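PDB 5LPE: kallikrein-10 from Homo sapiens, which is a secreted, zymogen-like serine peptidase of the kallikrein family that is inhibited by zinc and has a tumour-suppressor role in breast and prostate cancer. Local coordinates for the zinc ion site. Coordinates in Å, arbitrary orientation; residue numbers count along the deposited sequence, not the author numbering.

The zinc ion site. Residues 42, 44, 79, 92, 95, 187, 202. With ZN (zinc ion), chain B.
The imidazole of His44 carries the methyl CB of Ala42 over one face, 3.5 Å above the ring plane and displaced toward the ring's border, while Ser187 OG meets its edge in the plane. The phenol ring of Tyr79 has the CB of Asp92 at its edge, also in plane. The His44 ring belongs to the charge-relay triad of a trypsin-like peptidase, with Asp95 and Ser187, here caught with zinc wedged between histidine and aspartate, an arrangement that probably explains the zinc inhibition, since the metal takes the place of the His-Asp link. His44 ND1, the nitrogen that normally faces the triad aspartate, binds the ion ZN at 2.1 Å. On the opposite side of the same ring, NE2 still donates a hydrogen bond of 2.7 Å to the nucleophile hydroxyl, Ser187 OG. Asp95 supplies carboxylate OD2 at 2.1 Å from ZN. From outside the triad, Asp92 reaches in with OD2, 1.9 Å from ZN. The angles at zinc among the ligands seen run from 104° to 131°, and a water completing the shell may not have been resolved. With ND1 on the metal, the usual ND1-H to Asp95 hydrogen bond is replaced, and a ring whose NE2 carries the hydrogen would probably be a poor base for Ser187. Behind the aspartate, Ser202 OG, anti to its backbone N (chi1 -168°), forks across the carboxylate. An alanine here would remove this hydroxyl and would probably leave the Asp95 carboxylate less firmly oriented toward zinc. The fork is a bifurcated bond: the one hydroxyl hydrogen of Ser202 OG is shared between the syn lone pairs of Asp95 OD1 (2.7 Å) and Asp95 OD2 (2.6 Å).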
loop_
_atom_site.group_PDB
_atom_site.type_symbol
_atom_site.label_atom_id
_atom_site.label_comp_id
_atom_site.label_asym_id
_atom_site.label_seq_id
_atom_site.Cartn_x
_atom_site.Cartn_y
_atom_site.Cartn_z
ATOM N N ALA A 42 -4.988 2.375 2.936
ATOM C CA ALA A 42 -4.945 3.337 4.023
ATOM C C ALA A 42 -6.355 3.767 4.395
ATOM O O ALA A 42 -7.196 3.995 3.526
ATOM C CB ALA A 42 -4.104 4.545 3.623
ATOM N N HIS A 44 -7.247 6.620 5.392
ATOM C CA HIS A 44 -7.557 7.973 4.920
ATOM C C HIS A 44 -8.187 7.973 3.541
ATOM O O HIS A 44 -8.599 9.039 3.070
ATOM C CB HIS A 44 -6.313 8.876 4.900
ATOM C CG HIS A 44 -5.359 8.589 3.779
ATOM N ND1 HIS A 44 -4.062 8.173 3.999
ATOM C CD2 HIS A 44 -5.505 8.669 2.435
ATOM C CE1 HIS A 44 -3.458 7.996 2.837
ATOM N NE2 HIS A 44 -4.313 8.287 1.872
ATOM N N TYR A 79 -7.921 4.004 14.384
ATOM C CA TYR A 79 -7.718 5.096 13.446
ATOM C C TYR A 79 -8.218 6.433 13.994
ATOM O O TYR A 79 -7.533 7.453 13.902
ATOM C CB TYR A 79 -8.411 4.793 12.134
ATOM C CG TYR A 79 -8.194 5.860 11.102
ATOM C CD1 TYR A 79 -6.911 6.295 10.781
ATOM C CD2 TYR A 79 -9.266 6.419 10.427
ATOM C CE1 TYR A 79 -6.708 7.265 9.825
ATOM C CE2 TYR A 79 -9.073 7.381 9.465
ATOM C CZ TYR A 79 -7.791 7.801 9.165
ATOM O OH TYR A 79 -7.608 8.770 8.207
ATOM N N ASP A 92 -2.489 11.041 9.795
ATOM C CA ASP A 92 -3.361 9.921 10.119
ATOM C C ASP A 92 -2.562 8.851 10.831
ATOM O O ASP A 92 -1.517 8.408 10.346
ATOM C CB ASP A 92 -3.996 9.293 8.880
ATOM C CG ASP A 92 -4.151 10.245 7.749
ATOM O OD1 ASP A 92 -5.163 10.974 7.727
ATOM O OD2 ASP A 92 -3.278 10.216 6.859
ATOM N N ASP A 95 -3.620 4.307 9.994
ATOM C CA ASP A 95 -4.536 4.405 8.860
ATOM C C ASP A 95 -4.357 3.146 8.029
ATOM O O ASP A 95 -3.450 3.034 7.207
ATOM C CB ASP A 95 -4.359 5.685 8.039
ATOM C CG ASP A 95 -2.948 5.922 7.578
ATOM O OD1 ASP A 95 -2.022 5.271 8.116
ATOM O OD2 ASP A 95 -2.773 6.790 6.685
ATOM N N SER A 187 -1.313 6.015 -3.183
ATOM C CA SER A 187 -1.744 6.310 -1.820
ATOM C C SER A 187 -2.447 5.044 -1.540
ATOM O O SER A 187 -3.301 4.680 -2.273
ATOM C CB SER A 187 -2.688 7.503 -1.798
ATOM O OG SER A 187 -3.169 7.805 -0.516
ATOM N N SER A 202 1.263 5.708 4.039
ATOM C CA SER A 202 0.431 6.588 4.852
ATOM C C SER A 202 0.604 8.046 4.435
ATOM O O SER A 202 -0.360 8.660 3.976
ATOM C CB SER A 202 0.723 6.404 6.351
ATOM O OG SER A 202 -0.257 7.030 7.169
HETATM ZN ZN ZN B . -3.364 8.611 5.925
#